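PDB 3SFT: protein-glutamate methylesterase/protein-glutamine glutaminase from Thermotoga maritima, which probably removes methyl groups from methylated glutamates of chemoreceptors and deamidates specific receptor glutamines in bacterial chemotaxis, the chain here being its C-terminal catalytic domain. Local coordinates for residues 66-72 / 94-99; 80-86 / 109-115; 157-161 / 180-184. All coordinates share one frame. Residues are numbered along the deposited sequence.

Contacts 1 and 2 are neighbours, with centres 13 Å apart, and both involve the antiparallel hairpin of strands 85-91 and 94-100; Phe-97 CD1 packs on Leu-86 CD1 at 3.6 Å. Their segments alternate along the chain (66-72, 80-86, 94-99, 109-115). Together they tie the loop before strand 76-79, the hairpin and the start of helix 112-123 into one region, which contact 2 brings up to the predicted active-site residues Asp-138 and His-42. Contact 3 (157-161 / 180-184) follows later in sequence, away from that site and across the chain's centre, about 30 Å from contact 1 and 24 Å from contact 2, centre to centre. It joins loops after strands 152-156 and 178-180, at the other end of the seven-stranded parallel sheet from strand 62-65.

Contact 1 (66-72 / 94-99); sequences AEDGEEV and KVFFFL
A loop is laid along a hairpin strand: 66-72, between parallel-sheet strands 62-65 and 76-79, pairs with 94-99 of strand 94-100. Glu-67 to Glu-70 form a type II turn, with Glu-70 N to Glu-67 O at 3.0 Å and Gly-69 at positive phi (80/-3). Register runs Asp-68 by Phe-98, Gly-69 by Phe-97, and Glu-71 by Phe-96, a single bridge with CA atoms 4.3 Å apart. Three backbone hydrogen bonds fix it: Gly-69 N to Phe-97 O (2.9 Å), Phe-97 N to Glu-70 O (2.9 Å) and Val-72 N to Val-95 O (2.8 Å). Asp-68, chi1 t, lets OD1 accept from Leu-99 N at 3.0 Å. The Phe-97 ring (m) is sandwiched by CH-pi contacts, Ala-66 CB 4.0 Å and Val-72 CG2 3.5 Å from its centroid on opposite faces, and meets Tyr-78 edge-to-face. Glu-67 and Glu-70 both form salt bridges with Lys-64. This is a type II turn docked on an antiparallel hairpin, joining it to the parallel sheet of the doubly wound alpha/beta fold.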
ATOM      1  N   ALA A  66      -1.181  -9.713   6.719  1.00 24.69           N
ATOM      2  CA  ALA A  66      -2.521  -9.985   6.204  1.00 24.95           C
ATOM      3  C   ALA A  66      -2.721 -11.491   6.142  1.00 24.77           C
ATOM      4  O   ALA A  66      -1.804 -12.221   5.770  1.00 23.83           O
ATOM      5  CB  ALA A  66      -2.699  -9.379   4.818  1.00 23.50           C
ATOM      6  N   GLU A  67      -3.913 -11.951   6.520  1.00 25.11           N
ATOM      7  CA  GLU A  67      -4.232 -13.378   6.501  1.00 25.44           C
ATOM      8  C   GLU A  67      -5.358 -13.694   5.525  1.00 25.84           C
ATOM      9  O   GLU A  67      -6.263 -12.881   5.312  1.00 24.69           O
ATOM     10  CB  GLU A  67      -4.618 -13.868   7.898  1.00 27.41           C
ATOM     11  CG  GLU A  67      -3.512 -13.741   8.923  1.00 29.75           C
ATOM     12  CD  GLU A  67      -3.924 -14.264  10.283  1.00 32.81           C
ATOM     13  OE1 GLU A  67      -4.051 -15.500  10.428  1.00 34.50           O
ATOM     14  OE2 GLU A  67      -4.118 -13.438  11.205  1.00 33.49           O
ATOM     15  N   ASP A  68      -5.294 -14.887   4.943  1.00 24.96           N
ATOM     16  CA  ASP A  68      -6.287 -15.343   3.984  1.00 25.52           C
ATOM     17  C   ASP A  68      -7.682 -15.401   4.620  1.00 25.85           C
ATOM     18  O   ASP A  68      -7.860 -15.963   5.703  1.00 24.92           O
ATOM     19  CB  ASP A  68      -5.874 -16.713   3.445  1.00 28.59           C
ATOM     20  CG  ASP A  68      -6.795 -17.216   2.355  1.00 32.01           C
ATOM     21  OD1 ASP A  68      -6.955 -16.525   1.330  1.00 32.44           O
ATOM     22  OD2 ASP A  68      -7.357 -18.315   2.526  1.00 37.53           O
ATOM     23  N   GLY A  69      -8.651 -14.766   3.963  1.00 24.57           N
ATOM     24  CA  GLY A  69     -10.013 -14.742   4.466  1.00 24.13           C
ATOM     25  C   GLY A  69     -10.270 -13.725   5.570  1.00 24.64           C
ATOM     26  O   GLY A  69     -11.399 -13.589   6.037  1.00 24.54           O
ATOM     27  N   GLU A  70      -9.228 -13.017   5.997  1.00 24.02           N
ATOM     28  CA  GLU A  70      -9.359 -12.014   7.052  1.00 24.12           C
ATOM     29  C   GLU A  70     -10.112 -10.773   6.570  1.00 24.09           C
ATOM     30  O   GLU A  70      -9.957 -10.349   5.423  1.00 23.51           O
ATOM     31  CB  GLU A  70      -7.974 -11.615   7.576  1.00 23.26           C
ATOM     32  CG  GLU A  70      -7.978 -10.537   8.667  1.00 25.54           C
ATOM     33  CD  GLU A  70      -6.577 -10.170   9.161  1.00 25.83           C
ATOM     34  OE1 GLU A  70      -5.582 -10.477   8.472  1.00 25.73           O
ATOM     35  OE2 GLU A  70      -6.470  -9.566  10.246  1.00 26.89           O
ATOM     36  N   GLU A  71     -10.936 -10.208   7.450  1.00 23.87           N
ATOM     37  CA  GLU A  71     -11.700  -9.007   7.133  1.00 26.06           C
ATOM     38  C   GLU A  71     -10.808  -7.769   7.239  1.00 25.70           C
ATOM     39  O   GLU A  71     -10.111  -7.583   8.238  1.00 27.34           O
ATOM     40  CB  GLU A  71     -12.896  -8.860   8.081  1.00 27.69           C
ATOM     41  CG  GLU A  71     -13.876  -7.769   7.649  1.00 30.80           C
ATOM     42  CD  GLU A  71     -14.995  -7.515   8.648  1.00 32.93           C
ATOM     43  OE1 GLU A  71     -15.348  -8.433   9.425  1.00 36.00           O
ATOM     44  OE2 GLU A  71     -15.523  -6.383   8.648  1.00 32.57           O
ATOM     45  N   VAL A  72     -10.832  -6.934   6.202  1.00 25.66           N
ATOM     46  CA  VAL A  72     -10.038  -5.709   6.154  1.00 26.17           C
ATOM     47  C   VAL A  72     -10.730  -4.634   6.998  1.00 26.75           C
ATOM     48  O   VAL A  72     -11.772  -4.114   6.611  1.00 28.26           O
ATOM     49  CB  VAL A  72      -9.898  -5.224   4.701  1.00 26.59           C
ATOM     50  CG1 VAL A  72      -8.955  -4.048   4.622  1.00 26.65           C
ATOM     51  CG2 VAL A  72      -9.401  -6.364   3.817  1.00 24.72           C
ATOM     52  N   LYS A  94     -18.821  -6.243   3.094  1.00 30.39           N
ATOM     53  CA  LYS A  94     -17.544  -6.250   3.807  1.00 28.14           C
ATOM     54  C   LYS A  94     -16.423  -6.604   2.835  1.00 27.02           C
ATOM     55  O   LYS A  94     -16.678  -7.125   1.746  1.00 27.62           O
ATOM     56  CB  LYS A  94     -17.561  -7.278   4.942  1.00 28.95           C
ATOM     57  CG  LYS A  94     -18.543  -6.993   6.060  1.00 29.55           C
ATOM     58  CD  LYS A  94     -18.667  -8.209   6.959  1.00 34.60           C
ATOM     59  CE  LYS A  94     -19.740  -8.027   8.019  1.00 36.96           C
ATOM     60  NZ  LYS A  94     -19.325  -7.063   9.066  1.00 40.22           N
ATOM     61  N   VAL A  95     -15.182  -6.335   3.237  1.00 25.38           N
ATOM     62  CA  VAL A  95     -14.026  -6.634   2.396  1.00 23.47           C
ATOM     63  C   VAL A  95     -13.088  -7.625   3.081  1.00 22.84           C
ATOM     64  O   VAL A  95     -12.769  -7.482   4.262  1.00 22.44           O
ATOM     65  CB  VAL A  95     -13.258  -5.351   2.005  1.00 22.97           C
ATOM     66  CG1 VAL A  95     -12.071  -5.698   1.109  1.00 20.60           C
ATOM     67  CG2 VAL A  95     -14.191  -4.394   1.272  1.00 21.88           C
ATOM     68  N   PHE A  96     -12.660  -8.632   2.323  1.00 20.85           N
ATOM     69  CA  PHE A  96     -11.783  -9.677   2.839  1.00 22.20           C
ATOM     70  C   PHE A  96     -10.555  -9.888   1.960  1.00 22.63           C
ATOM     71  O   PHE A  96     -10.593  -9.649   0.753  1.00 23.80           O
ATOM     72  CB  PHE A  96     -12.555 -11.007   2.932  1.00 20.69           C
ATOM     73  CG  PHE A  96     -13.765 -10.949   3.826  1.00 21.38           C
ATOM     74  CD1 PHE A  96     -13.668 -11.280   5.174  1.00 20.92           C
ATOM     75  CD2 PHE A  96     -15.001 -10.553   3.322  1.00 21.91           C
ATOM     76  CE1 PHE A  96     -14.787 -11.215   6.015  1.00 21.55           C
ATOM     77  CE2 PHE A  96     -16.126 -10.484   4.156  1.00 23.59           C
ATOM     78  CZ  PHE A  96     -16.013 -10.817   5.508  1.00 21.16           C
ATOM     79  N   PHE A  97      -9.469 -10.347   2.576  1.00 22.22           N
ATOM     80  CA  PHE A  97      -8.234 -10.632   1.855  1.00 23.43           C
ATOM     81  C   PHE A  97      -8.283 -12.050   1.302  1.00 24.29           C
ATOM     82  O   PHE A  97      -9.015 -12.903   1.802  1.00 25.23           O
ATOM     83  CB  PHE A  97      -7.024 -10.597   2.800  1.00 22.76           C
ATOM     84  CG  PHE A  97      -6.650  -9.230   3.283  1.00 23.12           C
ATOM     85  CD1 PHE A  97      -6.241  -8.248   2.387  1.00 20.53           C
ATOM     86  CD2 PHE A  97      -6.658  -8.939   4.641  1.00 21.03           C
ATOM     87  CE1 PHE A  97      -5.843  -6.993   2.838  1.00 20.48           C
ATOM     88  CE2 PHE A  97      -6.262  -7.690   5.102  1.00 23.12           C
ATOM     89  CZ  PHE A  97      -5.851  -6.713   4.193  1.00 22.10           C
ATOM     90  N   PHE A  98      -7.494 -12.295   0.270  1.00 24.90           N
ATOM     91  CA  PHE A  98      -7.365 -13.632  -0.285  1.00 26.69           C
ATOM     92  C   PHE A  98      -5.968 -13.754  -0.864  1.00 27.68           C
ATOM     93  O   PHE A  98      -5.420 -12.786  -1.397  1.00 27.48           O
ATOM     94  CB  PHE A  98      -8.474 -14.002  -1.290  1.00 26.74           C
ATOM     95  CG  PHE A  98      -8.398 -13.291  -2.615  1.00 26.97           C
ATOM     96  CD1 PHE A  98      -7.556 -13.751  -3.621  1.00 27.25           C
ATOM     97  CD2 PHE A  98      -9.239 -12.215  -2.887  1.00 26.92           C
ATOM     98  CE1 PHE A  98      -7.556 -13.155  -4.883  1.00 27.62           C
ATOM     99  CE2 PHE A  98      -9.249 -11.613  -4.144  1.00 26.98           C
ATOM    100  CZ  PHE A  98      -8.406 -12.086  -5.143  1.00 27.32           C
ATOM    101  N   LEU A  99      -5.348 -14.904  -0.628  1.00 28.66           N
ATOM    102  CA  LEU A  99      -4.004 -15.157  -1.112  1.00 30.55           C
ATOM    103  C   LEU A  99      -4.057 -15.845  -2.464  1.00 32.73           C
ATOM    104  O   LEU A  99      -4.520 -16.978  -2.594  1.00 34.05           O
ATOM    105  CB  LEU A  99      -3.215 -15.975  -0.086  1.00 29.80           C
ATOM    106  CG  LEU A  99      -3.027 -15.270   1.263  1.00 28.97           C
ATOM    107  CD1 LEU A  99      -2.239 -16.148   2.218  1.00 29.25           C
ATOM    108  CD2 LEU A  99      -2.317 -13.937   1.059  1.00 27.52           C
TER

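Contact 2 (80-86 / 109-115); sequences APGDFHL and RPAVDFT
The loop leading into strand 85-91 meets the start of helix 112-123 close to the predicted active site. Segment 80-86 is loop until His-85, with Asp-83 at positive phi (73/-12); in 109-115 a cis peptide precedes Pro-110, and Ala-111 is the helix N-cap residue. The CA atoms of His-85 and Pro-110 lie 4.1 Å apart, those of Leu-86 and Thr-115 5.6 Å. His-85 (chi1 -80°, chi2 -52°) uses both ring nitrogens: ND1 accepts from Ala-111 N at 3.2 Å, and NE2 is hydrogen-bonded to the carbonyl of Asp-103. Arg-109 CG sits over the His-85 ring, 3.5 Å from its centroid, while His-85 CB lies 3.8 Å from the Phe-114 ring centroid; the two rings are nearly parallel (10°) but barely overlap, with centroids 5.1 Å apart. Thr-115 (m) donates OG1 to Leu-86 O at 2.7 Å. A water accepts from Leu-86 N (3.0 Å) and donates to Ala-111 O (2.7 Å) and Thr-115 OG1 (2.8 Å); another accepts from Asp-83 N (3.0 Å) and donates to Arg-109 O (2.6 Å). Asp-83 O accepts from Lys-101, and Arg-109 NH1 is bonded to the carbonyl of Ser-102. Pro-110 CG packs on Ala-80 CB at 3.9 Å. Predicted catalytic Asp-138 accepts from the amides of Val-112 and Asp-113. Direct and water-mediated bonds thus satisfy the backbone groups of Leu-86 and Ala-111, both buried, and bridge Asp-83 to Arg-109 nearer the surface, while the helix's first-turn amides bind the carboxylate of Asp-138.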
ATOM      1  N   ALA A  80       1.547  -7.493   3.379  1.00 17.95           N
ATOM      2  CA  ALA A  80       1.334  -8.650   2.510  1.00 18.50           C
ATOM      3  C   ALA A  80       2.386  -9.737   2.772  1.00 19.23           C
ATOM      4  O   ALA A  80       3.577  -9.451   2.818  1.00 17.94           O
ATOM      5  CB  ALA A  80       1.361  -8.221   1.044  1.00 16.81           C
ATOM      6  N   PRO A  81       1.949 -10.987   3.006  1.00 20.66           N
ATOM      7  CA  PRO A  81       2.875 -12.095   3.262  1.00 21.68           C
ATOM      8  C   PRO A  81       3.540 -12.560   1.965  1.00 24.01           C
ATOM      9  O   PRO A  81       3.025 -12.300   0.871  1.00 25.01           O
ATOM     10  CB  PRO A  81       1.957 -13.170   3.841  1.00 21.49           C
ATOM     11  CG  PRO A  81       0.691 -12.952   3.089  1.00 22.23           C
ATOM     12  CD  PRO A  81       0.550 -11.441   3.125  1.00 21.37           C
ATOM     13  N   GLY A  82       4.670 -13.255   2.088  1.00 24.24           N
ATOM     14  CA  GLY A  82       5.385 -13.731   0.915  1.00 25.35           C
ATOM     15  C   GLY A  82       4.749 -14.907   0.189  1.00 26.52           C
ATOM     16  O   GLY A  82       3.812 -15.524   0.691  1.00 25.15           O
ATOM     17  N   ASP A  83       5.244 -15.173  -1.019  1.00 29.11           N
ATOM     18  CA  ASP A  83       4.783 -16.274  -1.870  1.00 31.49           C
ATOM     19  C   ASP A  83       3.415 -16.117  -2.538  1.00 31.12           C
ATOM     20  O   ASP A  83       3.072 -16.896  -3.429  1.00 29.31           O
ATOM     21  CB  ASP A  83       4.822 -17.602  -1.100  1.00 35.89           C
ATOM     22  CG  ASP A  83       6.225 -17.986  -0.660  1.00 40.32           C
ATOM     23  OD1 ASP A  83       7.142 -17.958  -1.513  1.00 42.30           O
ATOM     24  OD2 ASP A  83       6.404 -18.323   0.534  1.00 40.49           O
ATOM     25  N   PHE A  84       2.638 -15.122  -2.118  1.00 30.10           N
ATOM     26  CA  PHE A  84       1.303 -14.907  -2.686  1.00 29.19           C
ATOM     27  C   PHE A  84       1.035 -13.447  -3.039  1.00 27.89           C
ATOM     28  O   PHE A  84       1.640 -12.537  -2.474  1.00 26.12           O
ATOM     29  CB  PHE A  84       0.207 -15.306  -1.682  1.00 31.35           C
ATOM     30  CG  PHE A  84       0.259 -16.738  -1.224  1.00 34.41           C
ATOM     31  CD1 PHE A  84      -0.391 -17.736  -1.939  1.00 36.29           C
ATOM     32  CD2 PHE A  84       0.888 -17.075  -0.028  1.00 35.05           C
ATOM     33  CE1 PHE A  84      -0.421 -19.054  -1.465  1.00 38.25           C
ATOM     34  CE2 PHE A  84       0.867 -18.386   0.453  1.00 35.82           C
ATOM     35  CZ  PHE A  84       0.212 -19.376  -0.264  1.00 36.34           C
ATOM     36  N   HIS A  85       0.132 -13.239  -3.993  1.00 26.72           N
ATOM     37  CA  HIS A  85      -0.306 -11.898  -4.368  1.00 25.80           C
ATOM     38  C   HIS A  85      -1.462 -11.690  -3.397  1.00 25.55           C
ATOM     39  O   HIS A  85      -2.233 -12.622  -3.143  1.00 26.65           O
ATOM     40  CB  HIS A  85      -0.844 -11.860  -5.798  1.00 23.50           C
ATOM     41  CG  HIS A  85       0.222 -11.810  -6.848  1.00 23.25           C
ATOM     42  ND1 HIS A  85       1.240 -10.886  -6.827  1.00 23.21           N
ATOM     43  CD2 HIS A  85       0.416 -12.563  -7.956  1.00 23.14           C
ATOM     44  CE1 HIS A  85       2.021 -11.070  -7.878  1.00 23.58           C
ATOM     45  NE2 HIS A  85       1.543 -12.081  -8.578  1.00 24.89           N
ATOM     46  N   LEU A  86      -1.541 -10.509  -2.797  1.00 23.66           N
ATOM     47  CA  LEU A  86      -2.604 -10.218  -1.845  1.00 22.67           C
ATOM     48  C   LEU A  86      -3.825  -9.598  -2.520  1.00 23.27           C
ATOM     49  O   LEU A  86      -3.789  -8.449  -2.966  1.00 23.46           O
ATOM     50  CB  LEU A  86      -2.082  -9.293  -0.747  1.00 21.76           C
ATOM     51  CG  LEU A  86      -3.070  -8.942   0.365  1.00 22.18           C
ATOM     52  CD1 LEU A  86      -3.480 -10.205   1.113  1.00 21.28           C
ATOM     53  CD2 LEU A  86      -2.428  -7.940   1.317  1.00 20.58           C
ATOM     54  N   ARG A 109       6.316 -11.114  -6.356  1.00 28.39           N
ATOM     55  CA  ARG A 109       5.060 -11.630  -5.821  1.00 26.51           C
ATOM     56  C   ARG A 109       5.223 -11.703  -4.304  1.00 24.24           C
ATOM     57  O   ARG A 109       6.083 -12.425  -3.805  1.00 21.61           O
ATOM     58  CB  ARG A 109       4.740 -13.020  -6.390  1.00 28.88           C
ATOM     59  CG  ARG A 109       3.432 -13.614  -5.879  1.00 32.35           C
ATOM     60  CD  ARG A 109       3.138 -14.967  -6.503  1.00 33.67           C
ATOM     61  NE  ARG A 109       4.134 -15.972  -6.134  1.00 37.14           N
ATOM     62  CZ  ARG A 109       4.321 -17.113  -6.790  1.00 39.46           C
ATOM     63  NH1 ARG A 109       3.579 -17.400  -7.852  1.00 40.04           N
ATOM     64  NH2 ARG A 109       5.266 -17.961  -6.398  1.00 40.15           N
ATOM     65  N   PRO A 110       4.396 -10.959  -3.548  1.00 22.83           N
ATOM     66  CA  PRO A 110       3.329 -10.068  -4.017  1.00 21.54           C
ATOM     67  C   PRO A 110       3.794  -8.821  -4.772  1.00 21.67           C
ATOM     68  O   PRO A 110       4.872  -8.288  -4.516  1.00 20.29           O
ATOM     69  CB  PRO A 110       2.626  -9.674  -2.718  1.00 20.84           C
ATOM     70  CG  PRO A 110       3.765  -9.643  -1.734  1.00 21.03           C
ATOM     71  CD  PRO A 110       4.492 -10.926  -2.076  1.00 21.73           C
ATOM     72  N   ALA A 111       2.969  -8.392  -5.720  1.00 21.80           N
ATOM     73  CA  ALA A 111       3.215  -7.187  -6.513  1.00 21.25           C
ATOM     74  C   ALA A 111       2.113  -6.227  -6.096  1.00 20.75           C
ATOM     75  O   ALA A 111       0.951  -6.627  -6.019  1.00 20.20           O
ATOM     76  CB  ALA A 111       3.087  -7.490  -7.996  1.00 20.15           C
ATOM     77  N   VAL A 112       2.458  -4.974  -5.819  1.00 20.26           N
ATOM     78  CA  VAL A 112       1.435  -4.013  -5.414  1.00 18.80           C
ATOM     79  C   VAL A 112       0.398  -3.777  -6.527  1.00 17.74           C
ATOM     80  O   VAL A 112      -0.742  -3.430  -6.238  1.00 16.92           O
ATOM     81  CB  VAL A 112       2.042  -2.676  -4.891  1.00 18.52           C
ATOM     82  CG1 VAL A 112       2.469  -1.777  -6.038  1.00 16.45           C
ATOM     83  CG2 VAL A 112       1.037  -1.964  -3.981  1.00 19.25           C
ATOM     84  N   ASP A 113       0.775  -4.019  -7.787  1.00 17.16           N
ATOM     85  CA  ASP A 113      -0.159  -3.857  -8.914  1.00 18.15           C
ATOM     86  C   ASP A 113      -1.397  -4.746  -8.743  1.00 16.77           C
ATOM     87  O   ASP A 113      -2.518  -4.322  -9.023  1.00 16.27           O
ATOM     88  CB  ASP A 113       0.513  -4.192 -10.255  1.00 18.80           C
ATOM     89  CG  ASP A 113       1.340  -3.040 -10.812  1.00 21.15           C
ATOM     90  OD1 ASP A 113       1.201  -1.894 -10.329  1.00 21.73           O
ATOM     91  OD2 ASP A 113       2.129  -3.286 -11.747  1.00 21.67           O
ATOM     92  N   PHE A 114      -1.187  -5.975  -8.280  1.00 17.67           N
ATOM     93  CA  PHE A 114      -2.292  -6.911  -8.067  1.00 17.95           C
ATOM     94  C   PHE A 114      -3.245  -6.409  -6.980  1.00 17.86           C
ATOM     95  O   PHE A 114      -4.469  -6.417  -7.165  1.00 19.45           O
ATOM     96  CB  PHE A 114      -1.757  -8.299  -7.693  1.00 20.36           C
ATOM     97  CG  PHE A 114      -2.823  -9.367  -7.633  1.00 23.25           C
ATOM     98  CD1 PHE A 114      -3.027 -10.222  -8.714  1.00 24.51           C
ATOM     99  CD2 PHE A 114      -3.619  -9.519  -6.500  1.00 22.87           C
ATOM    100  CE1 PHE A 114      -4.009 -11.213  -8.664  1.00 24.36           C
ATOM    101  CE2 PHE A 114      -4.600 -10.505  -6.441  1.00 23.81           C
ATOM    102  CZ  PHE A 114      -4.795 -11.353  -7.525  1.00 24.67           C
ATOM    103  N   THR A 115      -2.692  -5.986  -5.843  1.00 16.13           N
ATOM    104  CA  THR A 115      -3.509  -5.485  -4.736  1.00 15.74           C
ATOM    105  C   THR A 115      -4.296  -4.226  -5.121  1.00 17.28           C
ATOM    106  O   THR A 115      -5.474  -4.085  -4.769  1.00 17.43           O
ATOM    107  CB  THR A 115      -2.648  -5.209  -3.483  1.00 15.02           C
ATOM    108  OG1 THR A 115      -2.020  -6.428  -3.065  1.00 15.81           O
ATOM    109  CG2 THR A 115      -3.503  -4.683  -2.334  1.00 12.89           C
TER
HETATM  110  O   HOH W   1       7.435 -13.316  -1.728  1.00 31.83           O
HETATM  111  O   HOH W   2      -0.109  -8.179  -4.146  1.00 21.72           O

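Contact 3 (157-161 / 180-184); sequences DKETC and LPAYK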
ATOM      1  N   ASP A 157       8.440  11.600  -2.848  1.00 17.55           N
ATOM      2  CA  ASP A 157       9.405  12.538  -3.404  1.00 20.17           C
ATOM      3  C   ASP A 157      10.816  11.952  -3.301  1.00 20.54           C
ATOM      4  O   ASP A 157      11.136  11.235  -2.347  1.00 19.08           O
ATOM      5  CB  ASP A 157       9.321  13.868  -2.637  1.00 23.74           C
ATOM      6  CG  ASP A 157      10.191  14.955  -3.239  1.00 24.69           C
ATOM      7  OD1 ASP A 157       9.654  15.818  -3.965  1.00 28.13           O
ATOM      8  OD2 ASP A 157      11.409  14.955  -2.984  1.00 26.85           O
ATOM      9  N   LYS A 158      11.655  12.279  -4.278  1.00 21.75           N
ATOM     10  CA  LYS A 158      13.038  11.803  -4.337  1.00 24.65           C
ATOM     11  C   LYS A 158      13.837  12.074  -3.059  1.00 24.22           C
ATOM     12  O   LYS A 158      14.756  11.328  -2.720  1.00 25.11           O
ATOM     13  CB  LYS A 158      13.758  12.444  -5.533  1.00 28.42           C
ATOM     14  CG  LYS A 158      15.138  11.862  -5.810  1.00 35.20           C
ATOM     15  CD  LYS A 158      15.831  12.568  -6.968  1.00 38.03           C
ATOM     16  CE  LYS A 158      17.187  11.940  -7.266  1.00 39.68           C
ATOM     17  NZ  LYS A 158      17.066  10.547  -7.782  1.00 42.85           N
ATOM     18  N   GLU A 159      13.481  13.141  -2.351  1.00 23.42           N
ATOM     19  CA  GLU A 159      14.166  13.522  -1.116  1.00 22.36           C
ATOM     20  C   GLU A 159      14.340  12.383  -0.110  1.00 21.67           C
ATOM     21  O   GLU A 159      15.450  12.128   0.368  1.00 21.64           O
ATOM     22  CB  GLU A 159      13.419  14.675  -0.439  1.00 23.48           C
ATOM     23  CG  GLU A 159      14.036  15.139   0.879  1.00 26.46           C
ATOM     24  CD  GLU A 159      13.177  16.157   1.614  1.00 29.62           C
ATOM     25  OE1 GLU A 159      12.436  16.924   0.961  1.00 30.62           O
ATOM     26  OE2 GLU A 159      13.249  16.190   2.859  1.00 31.86           O
ATOM     27  N   THR A 160      13.247  11.694   0.198  1.00 19.38           N
ATOM     28  CA  THR A 160      13.280  10.617   1.176  1.00 18.30           C
ATOM     29  C   THR A 160      13.458   9.198   0.629  1.00 17.93           C
ATOM     30  O   THR A 160      13.508   8.244   1.400  1.00 16.99           O
ATOM     31  CB  THR A 160      12.038  10.680   2.086  1.00 17.70           C
ATOM     32  OG1 THR A 160      10.852  10.693   1.284  1.00 15.41           O
ATOM     33  CG2 THR A 160      12.073  11.947   2.937  1.00 18.68           C
ATOM     34  N   CYS A 161      13.579   9.064  -0.689  1.00 16.90           N
ATOM     35  CA  CYS A 161      13.753   7.752  -1.309  1.00 16.66           C
ATOM     36  C   CYS A 161      15.191   7.262  -1.302  1.00 17.54           C
ATOM     37  O   CYS A 161      16.132   8.046  -1.435  1.00 20.13           O
ATOM     38  CB  CYS A 161      13.303   7.770  -2.777  1.00 15.73           C
ATOM     39  SG  CYS A 161      11.545   7.955  -3.094  1.00 16.64           S
ATOM     40  N   LEU A 180       5.241  13.763  -2.464  1.00 21.32           N
ATOM     41  CA  LEU A 180       5.619  14.206  -1.126  1.00 21.34           C
ATOM     42  C   LEU A 180       6.703  13.397  -0.439  1.00 20.77           C
ATOM     43  O   LEU A 180       6.786  12.181  -0.606  1.00 20.69           O
ATOM     44  CB  LEU A 180       4.382  14.159  -0.220  1.00 21.54           C
ATOM     45  CG  LEU A 180       3.118  14.927  -0.612  1.00 21.31           C
ATOM     46  CD1 LEU A 180       1.937  14.346   0.136  1.00 22.73           C
ATOM     47  CD2 LEU A 180       3.280  16.405  -0.303  1.00 21.82           C
ATOM     48  N   PRO A 181       7.569  14.071   0.337  1.00 20.17           N
ATOM     49  CA  PRO A 181       8.617  13.326   1.037  1.00 18.71           C
ATOM     50  C   PRO A 181       7.859  12.474   2.058  1.00 18.58           C
ATOM     51  O   PRO A 181       6.765  12.846   2.483  1.00 19.52           O
ATOM     52  CB  PRO A 181       9.450  14.433   1.683  1.00 16.53           C
ATOM     53  CG  PRO A 181       8.482  15.565   1.844  1.00 19.22           C
ATOM     54  CD  PRO A 181       7.718  15.520   0.545  1.00 18.71           C
ATOM     55  N   ALA A 182       8.404  11.314   2.400  1.00 19.61           N
ATOM     56  CA  ALA A 182       7.745  10.387   3.321  1.00 19.57           C
ATOM     57  C   ALA A 182       7.107  11.000   4.561  1.00 19.67           C
ATOM     58  O   ALA A 182       5.968  10.675   4.891  1.00 21.27           O
ATOM     59  CB  ALA A 182       8.701   9.270   3.717  1.00 18.55           C
ATOM     60  N   TYR A 183       7.827  11.896   5.233  1.00 20.44           N
ATOM     61  CA  TYR A 183       7.321  12.537   6.447  1.00 20.15           C
ATOM     62  C   TYR A 183       6.069  13.406   6.269  1.00 20.80           C
ATOM     63  O   TYR A 183       5.341  13.649   7.235  1.00 21.21           O
ATOM     64  CB  TYR A 183       8.437  13.320   7.161  1.00 20.55           C
ATOM     65  CG  TYR A 183       9.136  14.373   6.319  1.00 18.47           C
ATOM     66  CD1 TYR A 183       8.611  15.663   6.199  1.00 17.62           C
ATOM     67  CD2 TYR A 183      10.330  14.084   5.659  1.00 17.60           C
ATOM     68  CE1 TYR A 183       9.258  16.638   5.444  1.00 16.56           C
ATOM     69  CE2 TYR A 183      10.984  15.048   4.902  1.00 16.61           C
ATOM     70  CZ  TYR A 183      10.441  16.325   4.801  1.00 17.13           C
ATOM     71  OH  TYR A 183      11.079  17.286   4.053  1.00 18.84           O
ATOM     72  N   LYS A 184       5.821  13.891   5.053  1.00 20.05           N
ATOM     73  CA  LYS A 184       4.627  14.702   4.804  1.00 20.46           C
ATOM     74  C   LYS A 184       3.436  13.857   4.350  1.00 20.68           C
ATOM     75  O   LYS A 184       2.311  14.350   4.270  1.00 20.68           O
ATOM     76  CB  LYS A 184       4.904  15.805   3.780  1.00 21.52           C
ATOM     77  CG  LYS A 184       5.543  17.058   4.375  1.00 23.57           C
ATOM     78  CD  LYS A 184       5.634  18.174   3.347  1.00 25.11           C
ATOM     79  CE  LYS A 184       6.190  19.464   3.949  1.00 26.40           C
ATOM     80  NZ  LYS A 184       5.279  20.059   4.972  1.00 25.09           N
TER
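Two loops that follow adjacent parallel strands, 152-156 and 178-180, meet here at the edge of the sheet. One backbone hydrogen bond joins them, Asp-157 N to Leu-180 O at 2.8 Å with a nearly straight N-H...O angle of 169°; it continues the pairing in which Leu-180 also bonds to the backbone of Ala-155. Side chains make two further hydrogen bonds. Thr-160 OG1 accepts from Ala-182 N at 2.8 Å, and is itself hydrogen-bonded to Glu-156 OE2, so this hydroxyl connects the two loops with the end of strand 152-156. Farther out, Tyr-183 OH donates to Glu-159 OE2 at 2.7 Å, with the carboxylate oxygen near the plane of the ring. Within 157-161, Asp-157 OD2 accepts from Glu-159 N at 2.8 Å, an Asx turn; Glu-159 and Thr-160, in or just after it, direct their CA-to-CB bonds toward 180-184. Van der Waals packing fills in between these bonds: Asp-157 CB approaches Pro-181 CD at 3.9 Å, while Thr-160 CG2 touches Pro-181 CB and Tyr-183 CE2, each at 3.8 Å. Met-24 adjoins Thr-160 and Ala-182 from another loop. Three hydrogen bonds, one main-chain and two involving side chains, join the loops, with packing between them, so the hydrogen bonding between strands 152-156 and 178-180 carries on into the loops that follow.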